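Local coordinates for Lmo2470 protein (Listeria monocytogenes EGD-e, PDB 5HL3) that is a calcium-binding, leucine-rich-repeat internalin that interacts with host afadin and facilitates crossing of the basement membrane, at residues P214-L219 with T234-L239; N220-N225 with S241-Y246; T227-N232 with L249-S254. All coordinates share one frame; numbering follows the deposited sequence.

Contact 1: P214-L219 with T234-L239; sequences PKLTDL and TNLPSL
With OG anti to its own carbonyl carbon (chi1 -62°), S238 sends its hydroxyl across to the backbone of P214, while L239, its CG anti to the backbone N (chi1 -168°), turns a methyl back toward T217 and L219. The serine makes the direct polar link: S238 OG donates to P214 O at 2.7 Å, in the plane of that carbonyl and on one of its lone pairs. Beside it the ring of P237 approaches the same oxygen through CG. A water supplies a second polar link, donating to L216 O and accepting from S238 N, each at 2.9 Å, so a carbonyl and an amide that do not bond each other are joined through it. T217 lies against S238, its CG2 3.5 Å from S238 O. These are equivalent turns of consecutive leucine-rich repeats in the parallel sheet of the internalin solenoid; the first segment runs into strand 218-220 at D218, while strand 241-243 follows the second. In the later repeat L236 to L239 form a type I beta turn, closed by the backbone bond from L239 N to L236 O. Next to these polar links the leucines pack alongside one another. L216 and L236 point the same way and meet methyl to methyl, CD2 to CD2, at 4.2 Å. The returning CD1 of L239 sits 3.7 Å from T217 O and 4.2 Å from L219 CB. L197 of the preceding strand packs on L216 and L219, while V256 and T259 meet L239 from the next repeat.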
# COMPACT_ATOMS: atom_id res chain seq x y z
N PRO A 214 2.42 18.60 -5.02
CA PRO A 214 1.35 19.57 -5.32
C PRO A 214 0.14 19.01 -6.07
O PRO A 214 -0.89 19.70 -6.13
CB PRO A 214 2.06 20.62 -6.20
CG PRO A 214 3.16 19.86 -6.85
CD PRO A 214 3.64 18.88 -5.83
N LYS A 215 0.27 17.81 -6.65
CA LYS A 215 -0.79 17.18 -7.43
C LYS A 215 -1.43 16.00 -6.73
O LYS A 215 -2.31 15.37 -7.28
CB LYS A 215 -0.25 16.77 -8.79
CG LYS A 215 0.06 17.98 -9.68
CD LYS A 215 0.65 17.58 -11.00
CE LYS A 215 0.60 18.66 -12.06
NZ LYS A 215 1.12 18.02 -13.31
N LEU A 216 -0.97 15.67 -5.52
CA LEU A 216 -1.52 14.50 -4.82
C LEU A 216 -2.99 14.71 -4.48
O LEU A 216 -3.35 15.68 -3.81
CB LEU A 216 -0.72 14.28 -3.53
CG LEU A 216 -1.03 12.97 -2.79
CD1 LEU A 216 -0.52 11.79 -3.57
CD2 LEU A 216 -0.42 13.00 -1.41
N THR A 217 -3.85 13.79 -4.93
CA THR A 217 -5.29 13.87 -4.66
C THR A 217 -5.74 12.82 -3.65
O THR A 217 -6.68 13.06 -2.91
CB THR A 217 -6.15 13.72 -5.94
OG1 THR A 217 -5.97 12.44 -6.54
CG2 THR A 217 -5.83 14.86 -6.92
N ASP A 218 -5.10 11.66 -3.65
CA ASP A 218 -5.54 10.53 -2.81
C ASP A 218 -4.37 9.97 -2.02
O ASP A 218 -3.40 9.49 -2.62
CB ASP A 218 -6.14 9.43 -3.69
CG ASP A 218 -7.40 9.86 -4.38
OD1 ASP A 218 -7.36 10.74 -5.26
OD2 ASP A 218 -8.46 9.32 -4.06
N LEU A 219 -4.48 10.02 -0.70
CA LEU A 219 -3.44 9.54 0.21
C LEU A 219 -4.13 8.56 1.15
O LEU A 219 -4.95 8.98 1.98
CB LEU A 219 -2.78 10.71 0.95
CG LEU A 219 -1.71 10.38 1.99
CD1 LEU A 219 -0.63 9.50 1.40
CD2 LEU A 219 -1.11 11.64 2.54
N THR A 234 0.56 21.15 5.32
CA THR A 234 0.49 22.55 4.92
C THR A 234 0.56 22.79 3.41
O THR A 234 0.25 23.91 2.98
CB THR A 234 1.64 23.37 5.57
OG1 THR A 234 2.91 22.81 5.20
CG2 THR A 234 1.53 23.38 7.08
N ASN A 235 0.95 21.79 2.62
CA ASN A 235 1.13 21.97 1.18
C ASN A 235 0.65 20.80 0.34
O ASN A 235 1.36 20.30 -0.53
CB ASN A 235 2.61 22.25 0.87
CG ASN A 235 3.05 23.62 1.33
OD1 ASN A 235 2.67 24.65 0.77
ND2 ASN A 235 3.89 23.65 2.33
N LEU A 236 -0.59 20.39 0.55
CA LEU A 236 -1.22 19.37 -0.31
C LEU A 236 -2.47 20.01 -0.95
O LEU A 236 -3.59 19.61 -0.65
CB LEU A 236 -1.59 18.12 0.46
CG LEU A 236 -0.43 17.28 1.02
CD1 LEU A 236 -0.97 16.05 1.72
CD2 LEU A 236 0.54 16.83 -0.07
N PRO A 237 -2.28 21.01 -1.82
CA PRO A 237 -3.42 21.76 -2.36
C PRO A 237 -4.39 20.97 -3.20
O PRO A 237 -5.54 21.38 -3.35
CB PRO A 237 -2.76 22.87 -3.19
CG PRO A 237 -1.40 22.33 -3.52
CD PRO A 237 -1.01 21.59 -2.29
N SER A 238 -3.95 19.86 -3.77
CA SER A 238 -4.83 19.04 -4.60
C SER A 238 -5.54 17.93 -3.81
O SER A 238 -6.33 17.17 -4.39
CB SER A 238 -4.06 18.42 -5.77
OG SER A 238 -3.52 19.43 -6.63
N LEU A 239 -5.27 17.82 -2.51
CA LEU A 239 -5.79 16.70 -1.74
C LEU A 239 -7.33 16.66 -1.75
O LEU A 239 -7.98 17.68 -1.46
CB LEU A 239 -5.28 16.75 -0.32
CG LEU A 239 -5.50 15.49 0.53
CD1 LEU A 239 -4.74 14.29 0.00
CD2 LEU A 239 -5.10 15.83 1.97
O HOH W 1 -1.78 17.98 -3.18

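Contact 2: N220-N225 with S241-Y246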
# COMPACT_ATOMS: atom_id res chain seq x y z
N ASN A 220 -3.76 7.29 1.08
CA ASN A 220 -4.42 6.27 1.90
C ASN A 220 -3.47 5.81 2.99
O ASN A 220 -2.46 5.19 2.71
CB ASN A 220 -4.85 5.08 1.01
CG ASN A 220 -5.71 4.10 1.77
OD1 ASN A 220 -5.77 4.13 3.00
ND2 ASN A 220 -6.35 3.21 1.06
N LEU A 221 -3.80 6.14 4.24
CA LEU A 221 -3.02 5.75 5.42
C LEU A 221 -3.78 4.82 6.33
O LEU A 221 -3.44 4.68 7.51
CB LEU A 221 -2.53 7.00 6.20
CG LEU A 221 -1.75 8.06 5.43
CD1 LEU A 221 -1.37 9.23 6.29
CD2 LEU A 221 -0.54 7.52 4.74
N ARG A 222 -4.82 4.18 5.82
CA ARG A 222 -5.64 3.28 6.64
C ARG A 222 -4.79 2.17 7.24
O ARG A 222 -3.86 1.68 6.61
CB ARG A 222 -6.75 2.68 5.77
CG ARG A 222 -7.71 1.73 6.45
CD ARG A 222 -8.88 1.43 5.50
NE ARG A 222 -10.04 0.82 6.17
CZ ARG A 222 -10.25 -0.49 6.24
NH1 ARG A 222 -9.36 -1.31 5.70
NH2 ARG A 222 -11.33 -0.98 6.85
N HIS A 223 -5.10 1.78 8.47
CA HIS A 223 -4.41 0.67 9.10
C HIS A 223 -2.91 0.88 9.21
O HIS A 223 -2.12 0.04 8.79
CB HIS A 223 -4.75 -0.68 8.41
CG HIS A 223 -5.96 -1.37 8.96
ND1 HIS A 223 -6.04 -1.77 10.28
CD2 HIS A 223 -7.11 -1.77 8.38
CE1 HIS A 223 -7.20 -2.37 10.49
NE2 HIS A 223 -7.87 -2.38 9.35
N ASN A 224 -2.50 1.99 9.81
CA ASN A 224 -1.10 2.24 10.15
C ASN A 224 -1.04 2.36 11.68
O ASN A 224 -1.94 1.87 12.38
CB ASN A 224 -0.58 3.44 9.37
CG ASN A 224 -0.07 3.03 8.01
OD1 ASN A 224 1.05 2.56 7.90
ND2 ASN A 224 -0.89 3.12 7.01
N ASN A 225 0.03 2.97 12.18
CA ASN A 225 0.22 3.15 13.63
C ASN A 225 0.25 4.64 13.99
O ASN A 225 0.97 5.06 14.90
CB ASN A 225 1.53 2.48 14.07
CG ASN A 225 1.47 0.97 14.01
OD1 ASN A 225 0.44 0.36 14.24
ND2 ASN A 225 2.61 0.36 13.70
N SER A 241 -8.85 13.17 -0.82
CA SER A 241 -9.16 12.08 0.10
C SER A 241 -7.93 11.70 0.90
O SER A 241 -6.90 11.35 0.33
CB SER A 241 -9.68 10.84 -0.63
OG SER A 241 -9.98 9.81 0.32
N LEU A 242 -8.07 11.74 2.22
CA LEU A 242 -7.02 11.29 3.14
C LEU A 242 -7.68 10.23 4.02
O LEU A 242 -8.49 10.55 4.90
CB LEU A 242 -6.49 12.45 3.99
CG LEU A 242 -5.51 12.13 5.11
CD1 LEU A 242 -4.28 11.47 4.55
CD2 LEU A 242 -5.11 13.39 5.85
N ASN A 243 -7.30 8.98 3.84
CA ASN A 243 -7.92 7.89 4.59
C ASN A 243 -7.09 7.62 5.83
O ASN A 243 -5.96 7.21 5.73
CB ASN A 243 -8.05 6.64 3.72
CG ASN A 243 -8.95 5.59 4.35
OD1 ASN A 243 -9.06 5.49 5.58
ND2 ASN A 243 -9.60 4.81 3.53
N LEU A 244 -7.68 7.89 7.01
CA LEU A 244 -7.02 7.68 8.30
C LEU A 244 -7.73 6.59 9.08
O LEU A 244 -7.49 6.44 10.30
CB LEU A 244 -6.99 8.98 9.11
CG LEU A 244 -6.28 10.14 8.42
CD1 LEU A 244 -6.32 11.42 9.26
CD2 LEU A 244 -4.84 9.81 8.04
N ASP A 245 -8.57 5.80 8.45
CA ASP A 245 -9.36 4.79 9.17
C ASP A 245 -8.45 3.80 9.88
O ASP A 245 -7.36 3.47 9.41
CB ASP A 245 -10.27 4.04 8.18
CG ASP A 245 -11.56 3.55 8.77
OD1 ASP A 245 -12.12 4.25 9.61
OD2 ASP A 245 -12.08 2.53 8.27
N TYR A 246 -8.87 3.32 11.03
CA TYR A 246 -8.12 2.29 11.75
C TYR A 246 -6.68 2.72 12.10
O TYR A 246 -5.70 1.99 11.93
CB TYR A 246 -8.20 0.92 11.05
CG TYR A 246 -9.53 0.25 11.20
CD1 TYR A 246 -9.92 -0.28 12.44
CD2 TYR A 246 -10.42 0.15 10.15
CE1 TYR A 246 -11.14 -0.90 12.62
CE2 TYR A 246 -11.67 -0.49 10.33
CZ TYR A 246 -12.00 -0.99 11.55
OH TYR A 246 -13.23 -1.62 11.72
O HOH W 2 -4.76 -0.46 12.60
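N220 and N243 occupy equivalent places in neighbouring parallel strands, and the backbone bonds run on from this bridge: L221 N donates to N243 O at 2.8 Å and H223 N to D245 O at 3.0 Å. N220 OD1 accepts from R222 N, and N243 OD1 from D245 N, giving two Asx turns. CG anti to the backbone N in both (chi1 -172° in N220) sets the side chains alongside each other, amide planes 3° apart, with N220 OD1 3.5 Å from N243 CB.

Among the apolar groups, L221 CD1 touches both L242 CD1 and L244 CD2, the latter at 3.9 Å. Farther along the chain, the H223 and Y246 rings are parallel within 1° but slid apart, centroids 4.6 Å distant, so that Y246 CB, rather than its ring, sits over the centre of the imidazole, a CH-pi contact at 3.5 Å. A water joins H223 ND1 to Y246 O.

Charge enters through R222, whose extended chain passes alongside D245 and makes a weak salt bridge, NE to OD2 at 3.4 Å; Y246 CD2 lies over one face of its guanidinium, which stands nearly perpendicular to that ring. R222 and H223 each have two conformers, and their side-chain contacts hold for one. D245 OD1 is gripped by the backbone N atoms of Q263 and S264, so the carboxylate's orientation seems to owe more to those amides than to the long arginine bond.

Contact 3: T227-N232 with L249-S254; sequences TGTMVN and LTELPS
The selenomethionine M230 reaches L249 and P253 with almost its whole side chain. CB lies 4.1 Å from L249 CD2; CG, set between the backbone N and the carbonyl carbon (chi1 64°), comes to 4.0 Å from P253 CD; and SE touches L249 CD1 and P253 CG, both at 4.1 Å. A bend at the third torsion then carries CE on toward L221, deeper in the core. This side chain packs in the interior of the solenoid where two successive leucine-rich repeats run past each other, starting from a short parallel bridge of G228 with L249. There G228 O receives T250 N at 2.8 Å on a lone pair, in the carbonyl plane, and E251 N more weakly at 3.4 Å. Farther along, a water bridges the two backbones, accepting from M230 N and donating to E251 O. At the far end N232 ND2 donates to S254 OG at 3.0 Å, the hydroxyl lying near the amide plane, while N232 OD1 accepts from N255 N, so both ends of the amide are held by the next repeat. On the other side of 249-254, L252 packs on I286 and M290 of helix 285-292, and L249 O binds the hydroxyl of Y354.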
# COMPACT_ATOMS: atom_id res chain seq x y z
N THR A 227 -0.52 7.71 15.87
CA THR A 227 -0.91 7.70 17.28
C THR A 227 -0.94 9.08 17.88
O THR A 227 0.03 9.85 17.77
CB THR A 227 0.07 6.79 18.07
OG1 THR A 227 0.06 5.47 17.51
CG2 THR A 227 -0.31 6.70 19.53
N GLY A 228 -2.07 9.43 18.48
CA GLY A 228 -2.21 10.73 19.14
C GLY A 228 -2.50 11.81 18.13
O GLY A 228 -3.65 12.05 17.75
N THR A 229 -1.46 12.50 17.70
CA THR A 229 -1.59 13.52 16.65
C THR A 229 -0.62 13.18 15.52
O THR A 229 0.34 12.44 15.72
CB THR A 229 -1.28 14.92 17.15
OG1 THR A 229 0.08 14.99 17.53
CG2 THR A 229 -2.16 15.27 18.32
N MSE A 230 -0.92 13.68 14.33
CA MSE A 230 -0.04 13.51 13.17
C MSE A 230 0.26 14.87 12.58
O MSE A 230 -0.30 15.89 12.98
CB MSE A 230 -0.63 12.56 12.13
CG MSE A 230 -1.91 13.13 11.53
SE MSE A 230 -2.59 12.02 10.09
CE MSE A 230 -1.12 12.33 8.85
N VAL A 231 1.13 14.87 11.59
CA VAL A 231 1.46 16.09 10.88
C VAL A 231 0.20 16.75 10.31
O VAL A 231 -0.70 16.07 9.82
CB VAL A 231 2.47 15.76 9.75
CG1 VAL A 231 1.91 14.82 8.71
CG2 VAL A 231 2.97 17.02 9.10
N ASN A 232 0.14 18.07 10.40
CA ASN A 232 -1.00 18.85 9.90
C ASN A 232 -0.58 19.46 8.57
O ASN A 232 -0.01 20.54 8.54
CB ASN A 232 -1.42 19.88 10.95
CG ASN A 232 -2.81 20.48 10.71
OD1 ASN A 232 -3.49 20.13 9.76
ND2 ASN A 232 -3.21 21.41 11.58
N LEU A 249 -5.43 7.95 16.40
CA LEU A 249 -5.39 9.38 16.61
C LEU A 249 -6.44 9.83 17.61
O LEU A 249 -7.58 9.34 17.63
CB LEU A 249 -5.67 10.10 15.27
CG LEU A 249 -4.61 9.85 14.19
CD1 LEU A 249 -5.12 10.42 12.86
CD2 LEU A 249 -3.28 10.50 14.57
N THR A 250 -6.06 10.82 18.43
CA THR A 250 -7.01 11.50 19.36
C THR A 250 -7.46 12.86 18.81
O THR A 250 -8.37 13.47 19.38
CB THR A 250 -6.40 11.61 20.75
OG1 THR A 250 -5.18 12.34 20.68
CG2 THR A 250 -6.21 10.25 21.38
N GLU A 251 -6.85 13.30 17.71
CA GLU A 251 -7.18 14.56 17.05
C GLU A 251 -6.80 14.39 15.59
O GLU A 251 -5.77 13.78 15.28
CB GLU A 251 -6.42 15.76 17.66
CG GLU A 251 -6.85 17.12 17.13
CD GLU A 251 -6.16 18.28 17.78
OE1 GLU A 251 -4.91 18.22 17.90
OE2 GLU A 251 -6.85 19.28 18.12
N LEU A 252 -7.62 14.92 14.70
CA LEU A 252 -7.36 14.87 13.25
C LEU A 252 -6.66 16.15 12.80
O LEU A 252 -6.84 17.22 13.39
CB LEU A 252 -8.66 14.72 12.48
CG LEU A 252 -9.47 13.47 12.86
CD1 LEU A 252 -10.88 13.51 12.26
CD2 LEU A 252 -8.72 12.21 12.49
N PRO A 253 -5.91 16.09 11.69
CA PRO A 253 -5.21 17.29 11.20
C PRO A 253 -6.18 18.30 10.63
O PRO A 253 -6.81 18.08 9.58
CB PRO A 253 -4.24 16.73 10.14
CG PRO A 253 -4.83 15.44 9.73
CD PRO A 253 -5.50 14.88 10.96
N SER A 254 -6.23 19.45 11.27
CA SER A 254 -7.25 20.44 10.97
C SER A 254 -7.18 21.04 9.58
O SER A 254 -8.21 21.40 9.00
CB SER A 254 -7.25 21.56 12.03
OG SER A 254 -6.07 22.35 11.99
O HOH W 3 -3.56 14.85 14.12

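How the contacts relate
From the N terminus the chain runs through 214-219, 220-225 and 227-232, the first halves of the three contacts, and then through 234-239, 241-246 and 249-254, their partners in the same order. Each contact closes a loop, with 14 to 16 residues between its two segments, and all three loops cross; none is nested. Contacts 1 and 2 join along neighbouring strands 218-220 and 241-243, where L219 N and O probably bond to S241 O and N243 N. Contacts 2 and 3 meet in the core, L244 touching M230, L249 and P253. Contacts 1 and 3 adjoin only through the chain. Together they bind one repeat to the next around its circuit, contact 3 lying nearest the C-terminal domain.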